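Local coordinates for protein N-formylglutamate amidohydrolase (Ralstonia eutropha, PDB 2Q7S) that binds a zinc ion and probably acts as a metal-dependent hydrolase of the N-formylglutamate amidohydrolase family, at residues I82-M87 and R146-A151; A165-N170 and T202-L207; N177-E180 and Q185-R188; Y256-E259 and R264-G267. All coordinates share one frame; numbering follows the deposited sequence.

Contact 1: residues I82-M87 and R146-A151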
loop_
_atom_site.group_PDB
_atom_site.type_symbol
_atom_site.label_atom_id
_atom_site.label_comp_id
_atom_site.label_asym_id
_atom_site.label_seq_id
_atom_site.Cartn_x
_atom_site.Cartn_y
_atom_site.Cartn_z
ATOM N N ILE A 82 -0.509 -0.494 -13.167
ATOM C CA ILE A 82 0.257 0.641 -12.737
ATOM C C ILE A 82 0.231 0.688 -11.233
ATOM O O ILE A 82 -0.783 0.381 -10.616
ATOM C CB ILE A 82 -0.220 1.942 -13.396
ATOM C CG1 ILE A 82 0.724 3.096 -13.040
ATOM C CG2 ILE A 82 -1.701 2.229 -13.112
ATOM C CD1 ILE A 82 0.474 4.405 -13.934
ATOM N N ASP A 83 1.366 1.018 -10.644
ATOM C CA ASP A 83 1.554 0.888 -9.196
ATOM C C ASP A 83 1.472 2.268 -8.560
ATOM O O ASP A 83 2.438 3.014 -8.660
ATOM C CB ASP A 83 2.917 0.306 -8.900
ATOM C CG ASP A 83 3.124 0.014 -7.454
ATOM O OD1 ASP A 83 2.403 0.581 -6.601
ATOM O OD2 ASP A 83 4.004 -0.826 -7.165
ATOM N N PRO A 84 0.357 2.572 -7.856
ATOM C CA PRO A 84 0.264 3.896 -7.247
ATOM C C PRO A 84 1.259 4.224 -6.138
ATOM O O PRO A 84 1.321 5.388 -5.772
ATOM C CB PRO A 84 -1.162 3.948 -6.684
ATOM C CG PRO A 84 -1.834 2.731 -7.118
ATOM C CD PRO A 84 -0.836 1.761 -7.559
ATOM N N ASN A 85 1.972 3.223 -5.599
ATOM C CA ASN A 85 2.960 3.448 -4.550
ATOM C C ASN A 85 4.299 3.768 -5.101
ATOM O O ASN A 85 5.299 3.762 -4.372
ATOM C CB ASN A 85 3.089 2.226 -3.609
ATOM C CG ASN A 85 2.728 2.569 -2.180
ATOM O OD1 ASN A 85 1.969 3.508 -1.944
ATOM N ND2 ASN A 85 3.339 1.891 -1.242
ATOM N N ARG A 86 4.391 3.949 -6.410
ATOM C CA ARG A 86 5.675 4.374 -6.984
ATOM C C ARG A 86 5.490 5.801 -7.406
ATOM O O ARG A 86 4.368 6.258 -7.622
ATOM C CB ARG A 86 6.061 3.486 -8.172
ATOM C CG ARG A 86 6.255 2.001 -7.819
ATOM C CD ARG A 86 7.334 1.745 -6.758
ATOM N NE ARG A 86 7.505 0.334 -6.458
ATOM C CZ ARG A 86 6.866 -0.368 -5.504
ATOM N NH1 ARG A 86 5.946 0.170 -4.701
ATOM N NH2 ARG A 86 7.135 -1.667 -5.362
HETATM N N MSE A 87 6.610 6.484 -7.561
HETATM C CA MSE A 87 6.646 7.808 -8.134
HETATM C C MSE A 87 6.521 7.717 -9.638
HETATM O O MSE A 87 6.828 6.722 -10.279
HETATM C CB MSE A 87 7.974 8.506 -7.766
HETATM C CG MSE A 87 8.272 8.544 -6.309
HETATM SE SE MSE A 87 7.061 9.798 -5.432
HETATM C CE MSE A 87 5.732 8.759 -4.525
ATOM N N ARG A 146 -3.397 9.114 -11.436
ATOM C CA ARG A 146 -3.660 10.490 -11.033
ATOM C C ARG A 146 -4.944 10.623 -10.195
ATOM O O ARG A 146 -4.943 11.286 -9.177
ATOM C CB ARG A 146 -3.673 11.417 -12.241
ATOM C CG ARG A 146 -2.262 11.650 -12.893
ATOM C CD ARG A 146 -2.311 12.866 -13.821
ATOM N NE ARG A 146 -1.250 12.823 -14.805
ATOM C CZ ARG A 146 -0.014 13.268 -14.612
ATOM N NH1 ARG A 146 0.342 13.757 -13.454
ATOM N NH2 ARG A 146 0.870 13.184 -15.590
ATOM N N PRO A 147 -6.058 10.001 -10.626
ATOM C CA PRO A 147 -7.248 9.988 -9.766
ATOM C C PRO A 147 -7.041 9.389 -8.404
ATOM O O PRO A 147 -7.498 9.970 -7.410
ATOM C CB PRO A 147 -8.243 9.160 -10.579
ATOM C CG PRO A 147 -7.843 9.336 -11.926
ATOM C CD PRO A 147 -6.353 9.359 -11.903
ATOM N N TYR A 148 -6.387 8.217 -8.352
ATOM C CA TYR A 148 -6.055 7.607 -7.099
ATOM C C TYR A 148 -5.266 8.580 -6.239
ATOM O O TYR A 148 -5.620 8.837 -5.073
ATOM C CB TYR A 148 -5.260 6.312 -7.302
ATOM C CG TYR A 148 -4.929 5.603 -5.996
ATOM C CD1 TYR A 148 -5.795 4.669 -5.463
ATOM C CD2 TYR A 148 -3.761 5.891 -5.291
ATOM C CE1 TYR A 148 -5.511 4.028 -4.256
ATOM C CE2 TYR A 148 -3.456 5.217 -4.122
ATOM C CZ TYR A 148 -4.355 4.313 -3.594
ATOM O OH TYR A 148 -4.089 3.645 -2.411
ATOM N N HIS A 149 -4.183 9.132 -6.781
ATOM C CA HIS A 149 -3.368 10.040 -5.972
ATOM C C HIS A 149 -4.025 11.368 -5.610
ATOM O O HIS A 149 -3.887 11.839 -4.445
ATOM C CB HIS A 149 -1.945 10.208 -6.535
ATOM C CG HIS A 149 -1.011 9.247 -5.901
ATOM N ND1 HIS A 149 -0.275 9.570 -4.785
ATOM C CD2 HIS A 149 -0.845 7.913 -6.095
ATOM C CE1 HIS A 149 0.352 8.485 -4.350
ATOM N NE2 HIS A 149 0.009 7.461 -5.113
ATOM N N ALA A 150 -4.798 11.945 -6.523
ATOM C CA ALA A 150 -5.643 13.114 -6.158
ATOM C C ALA A 150 -6.577 12.819 -4.945
ATOM O O ALA A 150 -6.738 13.679 -4.058
ATOM C CB ALA A 150 -6.457 13.628 -7.342
ATOM N N ALA A 151 -7.131 11.605 -4.888
ATOM C CA ALA A 151 -8.079 11.221 -3.806
ATOM C C ALA A 151 -7.292 11.145 -2.515
ATOM O O ALA A 151 -7.764 11.637 -1.495
ATOM C CB ALA A 151 -8.751 9.885 -4.076
#
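Tyr-148 and Pro-84 meet at about a right angle, and the tyrosine can be followed outward from its root. Its CG stands anti to the backbone N (chi1 -178°), which carries the ring off helix 134-163 to meet Pro-84. Tyr-148 CG lies only at the margin of the contact, 4.2 Å from Pro-84 CB. The next atom, Tyr-148 CD2, takes the closest approach, 3.5 Å from Pro-84 CB, and Tyr-148 CE2 follows at 3.7 Å from the same carbon. Pro-84 CG stands over one ring face, offset toward the rim, 4.3 Å from the centroid of the Tyr-148 ring and 16° off its normal, a CH-pi contact. At the tip, Tyr-148 OH leaves the proline behind and is hydrogen-bonded to Asp-29.

His-149 adds a polar hold. His-149 NE2 donates to Pro-84 O at 2.5 Å, a length short enough to be read with caution, and the bond is bent (139° at the hydrogen). The donor also lies somewhat out of the carbonyl plane.

Pro-84 belongs to a type I turn from Asp-83 to Arg-86, and Asp-83 OD1 closes an Asx turn by accepting from Asn-85 N at 2.9 Å. The same OD1 is hydrogen-bonded to His-32 NE2, a zinc ligand, making Asp-83 a second-shell residue. The contact thus places this loop on helix 134-163, with Leu-73 and Ala-75 of strand 71-75 touching Tyr-148 and helix 233-237 beside His-149.

Contact 2: residues A165-N170 and T202-L207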
loop_
_atom_site.group_PDB
_atom_site.type_symbol
_atom_site.label_atom_id
_atom_site.label_comp_id
_atom_site.label_asym_id
_atom_site.label_seq_id
_atom_site.Cartn_x
_atom_site.Cartn_y
_atom_site.Cartn_z
ATOM N N ALA A 165 -3.186 18.017 12.175
ATOM C CA ALA A 165 -2.325 16.863 12.198
ATOM C C ALA A 165 -2.956 15.836 11.272
ATOM O O ALA A 165 -4.146 15.903 10.976
ATOM C CB ALA A 165 -2.215 16.317 13.604
ATOM N N VAL A 166 -2.166 14.853 10.855
ATOM C CA VAL A 166 -2.676 13.726 10.115
ATOM C C VAL A 166 -1.796 12.484 10.370
ATOM O O VAL A 166 -0.570 12.552 10.571
ATOM C CB VAL A 166 -2.784 14.066 8.585
ATOM C CG1 VAL A 166 -1.404 14.332 7.982
ATOM C CG2 VAL A 166 -3.550 12.982 7.822
ATOM N N TRP A 167 -2.443 11.349 10.364
ATOM C CA TRP A 167 -1.782 10.049 10.485
ATOM C C TRP A 167 -2.235 9.219 9.305
ATOM O O TRP A 167 -3.435 8.924 9.166
ATOM C CB TRP A 167 -2.147 9.372 11.811
ATOM C CG TRP A 167 -1.494 10.001 13.034
ATOM C CD1 TRP A 167 -0.346 9.613 13.637
ATOM C CD2 TRP A 167 -1.959 11.149 13.762
ATOM N NE1 TRP A 167 -0.075 10.421 14.708
ATOM C CE2 TRP A 167 -1.042 11.377 14.805
ATOM C CE3 TRP A 167 -3.055 12.014 13.620
ATOM C CZ2 TRP A 167 -1.175 12.429 15.694
ATOM C CZ3 TRP A 167 -3.200 13.055 14.509
ATOM C CH2 TRP A 167 -2.264 13.256 15.540
ATOM N N HIS A 168 -1.278 8.929 8.413
ATOM C CA HIS A 168 -1.498 8.175 7.207
ATOM C C HIS A 168 -0.961 6.735 7.381
ATOM O O HIS A 168 0.166 6.575 7.793
ATOM C CB HIS A 168 -0.768 8.863 6.081
ATOM C CG HIS A 168 -0.674 8.040 4.848
ATOM N ND1 HIS A 168 0.510 7.817 4.191
ATOM C CD2 HIS A 168 -1.623 7.375 4.157
ATOM C CE1 HIS A 168 0.281 7.072 3.122
ATOM N NE2 HIS A 168 -1.011 6.802 3.077
ATOM N N LEU A 169 -1.784 5.721 7.085
ATOM C CA LEU A 169 -1.359 4.296 7.024
ATOM C C LEU A 169 -1.407 3.838 5.559
ATOM O O LEU A 169 -2.412 3.953 4.893
ATOM C CB LEU A 169 -2.196 3.397 7.910
ATOM C CG LEU A 169 -2.401 3.759 9.397
ATOM C CD1 LEU A 169 -3.238 2.695 10.156
ATOM C CD2 LEU A 169 -1.057 4.008 10.093
ATOM N N ASN A 170 -0.277 3.366 5.074
ATOM C CA ASN A 170 -0.107 2.779 3.754
ATOM C C ASN A 170 -0.106 1.235 3.922
ATOM O O ASN A 170 0.765 0.675 4.586
ATOM C CB ASN A 170 1.231 3.337 3.185
ATOM C CG ASN A 170 1.458 2.991 1.743
ATOM O OD1 ASN A 170 2.386 2.242 1.423
ATOM N ND2 ASN A 170 0.653 3.537 0.863
ATOM N N THR A 202 9.328 9.070 9.572
ATOM C CA THR A 202 8.090 9.528 8.909
ATOM C C THR A 202 6.850 9.496 9.771
ATOM O O THR A 202 5.798 10.035 9.383
ATOM C CB THR A 202 7.774 8.639 7.721
ATOM O OG1 THR A 202 7.535 7.306 8.205
ATOM C CG2 THR A 202 8.929 8.680 6.701
ATOM N N CYS A 203 6.954 8.820 10.909
ATOM C CA CYS A 203 5.883 8.741 11.890
ATOM C C CYS A 203 6.422 9.079 13.301
ATOM O O CYS A 203 7.517 8.665 13.713
ATOM C CB CYS A 203 5.318 7.347 11.904
ATOM S SG CYS A 203 3.741 7.196 12.702
ATOM N N GLU A 204 5.630 9.831 14.045
ATOM C CA GLU A 204 5.944 10.082 15.410
ATOM C C GLU A 204 5.954 8.736 16.154
ATOM O O GLU A 204 5.141 7.833 15.887
ATOM C CB GLU A 204 4.968 11.092 15.992
ATOM C CG GLU A 204 3.529 10.709 15.859
ATOM C CD GLU A 204 2.974 10.027 17.047
ATOM O OE1 GLU A 204 3.592 10.091 18.109
ATOM O OE2 GLU A 204 1.890 9.420 16.918
ATOM N N PRO A 205 6.933 8.564 17.039
ATOM C CA PRO A 205 7.200 7.239 17.572
ATOM C C PRO A 205 6.078 6.588 18.371
ATOM O O PRO A 205 6.032 5.367 18.441
ATOM C CB PRO A 205 8.439 7.470 18.468
ATOM C CG PRO A 205 8.419 8.913 18.773
ATOM C CD PRO A 205 7.886 9.566 17.543
ATOM N N GLY A 206 5.248 7.366 19.040
ATOM C CA GLY A 206 4.215 6.813 19.921
ATOM C C GLY A 206 3.238 5.921 19.148
ATOM O O GLY A 206 2.766 4.915 19.671
ATOM N N LEU A 207 2.944 6.270 17.900
ATOM C CA LEU A 207 2.031 5.456 17.104
ATOM C C LEU A 207 2.652 4.146 16.638
ATOM O O LEU A 207 1.978 3.109 16.642
ATOM C CB LEU A 207 1.450 6.209 15.918
ATOM C CG LEU A 207 0.455 5.394 15.049
ATOM C CD1 LEU A 207 -0.740 4.883 15.856
ATOM C CD2 LEU A 207 -0.020 6.194 13.865
#
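Glu-204 OE2 is gripped by two groups: by Trp-167 NE1 across this contact and by the hydroxyl of Tyr-285. The indole N-H reaches it at 3.1 Å between Trp-167 NE1 and Glu-204 OE2, fairly straight at 156°, and meets the oxygen on its anti side, tilted 24° out of the carboxylate plane. Ring and carboxylate planes stand almost perpendicular. The carboxylate lies at the N-H edge of the indole.

Two bends bring the carboxylate there. CG of Glu-204 sits between the backbone N and the carbonyl carbon (chi1 55°), and the chain turns again at chi2, folding the acid back over the start of its own helix. The other oxygen is thereby brought near the backbone: Gly-206 N makes a weak capping bond to Glu-204 OE1 at 3.3 Å, with Glu-204 as N-cap of helix 205-217. One carboxylate therefore joins a helix start to a sheet residue.

Beside this polar pair lies an apolar one. Leu-207, on the first turn of the helix, brings CD2 to 3.4 Å from Trp-167 CD1, approaching the indole obliquely. The same methyl, Leu-207 CD2, stands 4.5 Å from Leu-169 CD2, a looser touch two residues farther along the strand.

Strand 166-174 runs between strands 26-30 and 244-252 of the mixed sheet. Helix 267-289 also packs against this group, with Tyr-285 touching both Trp-167 and Leu-207 while Ile-282 meets Leu-169.

Contact 3: residues N177-E180 and Q185-R188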
loop_
_atom_site.group_PDB
_atom_site.type_symbol
_atom_site.label_atom_id
_atom_site.label_comp_id
_atom_site.label_asym_id
_atom_site.label_seq_id
_atom_site.Cartn_x
_atom_site.Cartn_y
_atom_site.Cartn_z
ATOM N N ASN A 177 7.963 -15.481 0.939
ATOM C CA ASN A 177 9.318 -15.388 0.450
ATOM C C ASN A 177 9.718 -13.975 0.050
ATOM O O ASN A 177 10.526 -13.805 -0.845
ATOM C CB ASN A 177 9.537 -16.397 -0.691
ATOM C CG ASN A 177 8.737 -16.081 -1.933
ATOM O OD1 ASN A 177 7.929 -15.161 -1.956
ATOM N ND2 ASN A 177 8.973 -16.846 -2.985
ATOM N N ALA A 178 9.179 -12.960 0.724
ATOM C CA ALA A 178 9.555 -11.571 0.426
ATOM C C ALA A 178 11.079 -11.314 0.461
ATOM O O ALA A 178 11.572 -10.491 -0.309
ATOM C CB ALA A 178 8.865 -10.630 1.327
ATOM N N TYR A 179 11.812 -12.014 1.330
ATOM C CA TYR A 179 13.268 -11.863 1.430
ATOM C C TYR A 179 13.974 -12.390 0.158
ATOM O O TYR A 179 14.889 -11.758 -0.355
ATOM C CB TYR A 179 13.828 -12.593 2.665
ATOM C CG TYR A 179 13.733 -11.854 4.011
ATOM C CD1 TYR A 179 14.216 -10.551 4.159
ATOM C CD2 TYR A 179 13.209 -12.480 5.131
ATOM C CE1 TYR A 179 14.137 -9.890 5.371
ATOM C CE2 TYR A 179 13.137 -11.828 6.367
ATOM C CZ TYR A 179 13.606 -10.542 6.479
ATOM O OH TYR A 179 13.575 -9.876 7.678
ATOM N N GLU A 180 13.541 -13.554 -0.316
ATOM C CA GLU A 180 14.054 -14.179 -1.535
ATOM C C GLU A 180 13.799 -13.310 -2.770
ATOM O O GLU A 180 14.693 -13.099 -3.596
ATOM C CB GLU A 180 13.391 -15.561 -1.684
ATOM C CG GLU A 180 13.598 -16.290 -3.010
ATOM C CD GLU A 180 13.041 -17.736 -2.982
ATOM O OE1 GLU A 180 11.875 -17.939 -2.575
ATOM O OE2 GLU A 180 13.771 -18.678 -3.375
ATOM N N GLN A 185 19.298 -11.942 2.197
ATOM C CA GLN A 185 19.461 -13.171 2.982
ATOM C C GLN A 185 19.356 -12.742 4.425
ATOM O O GLN A 185 20.250 -12.077 4.933
ATOM C CB GLN A 185 20.801 -13.866 2.705
ATOM C CG GLN A 185 21.010 -15.164 3.482
ATOM N N SER A 186 18.245 -13.077 5.072
ATOM C CA SER A 186 18.024 -12.672 6.444
ATOM C C SER A 186 18.330 -13.811 7.407
ATOM O O SER A 186 17.863 -14.925 7.198
ATOM C CB SER A 186 16.580 -12.255 6.623
ATOM O OG SER A 186 16.345 -11.851 7.952
ATOM N N PRO A 187 19.098 -13.532 8.481
ATOM C CA PRO A 187 19.289 -14.526 9.537
ATOM C C PRO A 187 18.042 -14.672 10.419
ATOM O O PRO A 187 18.033 -15.507 11.301
ATOM C CB PRO A 187 20.438 -13.938 10.354
ATOM C CG PRO A 187 20.276 -12.483 10.215
ATOM C CD PRO A 187 19.809 -12.277 8.796
ATOM N N ARG A 188 17.036 -13.829 10.176
ATOM C CA ARG A 188 15.750 -13.830 10.858
ATOM C C ARG A 188 14.592 -14.210 9.942
ATOM O O ARG A 188 14.519 -13.718 8.815
ATOM C CB ARG A 188 15.415 -12.400 11.331
ATOM C CG ARG A 188 16.430 -11.784 12.217
ATOM C CD ARG A 188 16.192 -10.285 12.443
ATOM N NE ARG A 188 17.297 -9.764 13.241
ATOM C CZ ARG A 188 18.508 -9.517 12.754
ATOM N NH1 ARG A 188 18.770 -9.702 11.460
ATOM N NH2 ARG A 188 19.460 -9.066 13.557
#
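The short helix 178-181 and the loop leading from it to strand 193-196 are joined by the ring of Tyr-179, over which Ser-186 is laid. The serine CB is centred on one face, 3.4 Å from the centroid of the Tyr-179 ring and 10° off its normal, a close CH-pi contact. Ser-186 CB lies 3.4 to 3.9 Å from the six ring carbons of Tyr-179, nearest CZ and farthest from CG.

Here the chain doubles back within a few residues, and the tyrosine ring bridges the helix and the returning segment. Its CG is anti to the carbonyl carbon (chi1 -82°), which sends the ring off the helix toward residues 185-188.

The serine hydroxyl is held by its own segment: Ser-186 OG donates to Arg-188 O at 2.8 Å, in the carbonyl plane and on a lone pair. The same carbonyl also lies at the ring, with Arg-188 O 3.4 Å from Tyr-179 CE2. The phenol oxygen is hydrogen-bonded to Asp-226, while Pro-227 and Leu-190 also touch the tyrosine side chain.

Contact 4: residues Y256-E259 and R264-G267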
loop_
_atom_site.group_PDB
_atom_site.type_symbol
_atom_site.label_atom_id
_atom_site.label_comp_id
_atom_site.label_asym_id
_atom_site.label_seq_id
_atom_site.Cartn_x
_atom_site.Cartn_y
_atom_site.Cartn_z
ATOM N N TYR A 256 -3.823 -14.733 6.122
ATOM C CA TYR A 256 -5.215 -14.509 5.738
ATOM C C TYR A 256 -5.682 -15.120 4.423
ATOM O O TYR A 256 -6.880 -15.276 4.242
ATOM C CB TYR A 256 -5.513 -12.998 5.745
ATOM C CG TYR A 256 -4.899 -12.203 4.634
ATOM C CD1 TYR A 256 -3.646 -11.639 4.779
ATOM C CD2 TYR A 256 -5.587 -11.997 3.463
ATOM C CE1 TYR A 256 -3.101 -10.863 3.767
ATOM C CE2 TYR A 256 -5.057 -11.266 2.437
ATOM C CZ TYR A 256 -3.797 -10.679 2.599
ATOM O OH TYR A 256 -3.277 -9.925 1.569
HETATM N N MSE A 257 -4.759 -15.497 3.536
HETATM C CA MSE A 257 -5.125 -16.078 2.249
HETATM C C MSE A 257 -4.195 -17.197 1.850
HETATM O O MSE A 257 -3.089 -17.351 2.407
HETATM C CB MSE A 257 -5.118 -15.016 1.151
HETATM C CG MSE A 257 -3.827 -14.298 1.073
HETATM SE SE MSE A 257 -3.640 -13.054 -0.428
HETATM C CE MSE A 257 -2.444 -14.004 -1.598
ATOM N N GLU A 258 -4.656 -17.950 0.862
ATOM C CA GLU A 258 -3.860 -18.991 0.223
ATOM C C GLU A 258 -3.162 -18.381 -0.975
ATOM O O GLU A 258 -3.802 -17.929 -1.924
ATOM C CB GLU A 258 -4.741 -20.156 -0.209
ATOM C CG GLU A 258 -5.403 -20.860 0.934
ATOM C CD GLU A 258 -4.380 -21.490 1.868
ATOM O OE1 GLU A 258 -3.480 -22.194 1.349
ATOM O OE2 GLU A 258 -4.468 -21.286 3.099
ATOM N N GLU A 259 -1.838 -18.342 -0.920
ATOM C CA GLU A 259 -1.062 -17.598 -1.920
ATOM C C GLU A 259 -1.253 -18.103 -3.352
ATOM O O GLU A 259 -1.214 -17.325 -4.301
ATOM C CB GLU A 259 0.416 -17.545 -1.519
ATOM C CG GLU A 259 0.656 -16.762 -0.173
ATOM C CD GLU A 259 2.018 -16.074 -0.141
ATOM O OE1 GLU A 259 2.172 -15.139 -0.975
ATOM O OE2 GLU A 259 2.923 -16.484 0.664
ATOM N N ARG A 264 -9.295 -16.214 0.535
ATOM C CA ARG A 264 -9.304 -16.035 1.992
ATOM C C ARG A 264 -9.225 -17.400 2.649
ATOM O O ARG A 264 -9.922 -18.346 2.218
ATOM C CB ARG A 264 -10.554 -15.317 2.473
ATOM C CG ARG A 264 -10.726 -13.909 1.898
ATOM C CD ARG A 264 -12.044 -13.287 2.314
ATOM N NE ARG A 264 -12.171 -11.969 1.710
ATOM C CZ ARG A 264 -12.975 -10.996 2.113
ATOM N NH1 ARG A 264 -13.775 -11.129 3.165
ATOM N NH2 ARG A 264 -12.952 -9.856 1.451
ATOM N N ASN A 265 -8.374 -17.499 3.679
ATOM C CA ASN A 265 -8.272 -18.722 4.474
ATOM C C ASN A 265 -8.888 -18.538 5.849
ATOM O O ASN A 265 -9.555 -17.549 6.102
ATOM C CB ASN A 265 -6.821 -19.291 4.488
ATOM C CG ASN A 265 -5.814 -18.442 5.252
ATOM O OD1 ASN A 265 -6.158 -17.634 6.112
ATOM N ND2 ASN A 265 -4.536 -18.660 4.951
ATOM N N GLU A 266 -8.711 -19.529 6.712
ATOM C CA GLU A 266 -9.300 -19.544 8.045
ATOM C C GLU A 266 -8.780 -18.392 8.945
ATOM O O GLU A 266 -9.475 -17.955 9.864
ATOM C CB GLU A 266 -9.051 -20.911 8.692
ATOM C CG GLU A 266 -7.561 -21.250 8.865
ATOM N N GLY A 267 -7.577 -17.891 8.652
ATOM C CA GLY A 267 -6.995 -16.789 9.381
ATOM C C GLY A 267 -7.586 -15.448 8.985
ATOM O O GLY A 267 -7.446 -14.473 9.743
#
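Asn-265 and Glu-258 cross at about a right angle, their amide and carboxylate planes turned 53° apart. Asn-265 ND2 donates to Glu-258 OE2 at 3.2 Å; the oxygen lies close to the amide plane, but the donor comes in from above the carboxylate plane. A bent chain at chi2 curls the glutamate back toward the asparagine, and Asn-265 CB, 3.4 Å from Glu-258 OE2, adds to the touch.

The oxygen of the amide serves the helix instead. With chi1 at 69°, Asn-265 OD1 is turned toward its own backbone and accepts from Gly-267 N at 2.9 Å, a capping bond at the entry to helix 267-289. ND2 has a second acceptor in Pro-254 O, so both ends of the amide are engaged and its rotation is fixed.

Between the backbones the shortest bond runs from Asn-265 N to Tyr-256 O, at 2.7 Å. Next to it Met-257 and Arg-264 form a non-hydrogen-bonded antiparallel pair whose side chains diverge.

Together these bonds close the small hairpin of strands 257-258 and 263-264, which leads into helix 267-289. The Tyr-256 side chain packs between helix 58-61 and helix 267-289, with its hydroxyl hydrogen-bonded to Thr-56 O and Ser-173 OG.

In the fold
Along the chain, contacts 1, 2 and 4 close in series, while contact 3 is nested inside the loop that contact 2 closes. Contacts 1 and 2 have centres 20 Å apart and touch through Asn-85 and Asn-170; helix 134-163 leads directly into strand 166-174, which supplies the zinc ligand His-172. Contacts 3 and 4 lie across the chain's centre from contact 1, and their nearest atoms are about 5 Å apart. Contact 4 opens onto helix 267-289, which also packs on contact 2. Two of the contacts lie near the metal: Pro-84 of contact 1 is about 5 Å from His-32, and Tyr-256 of contact 4 about 5 Å from Asp-55, between side chains.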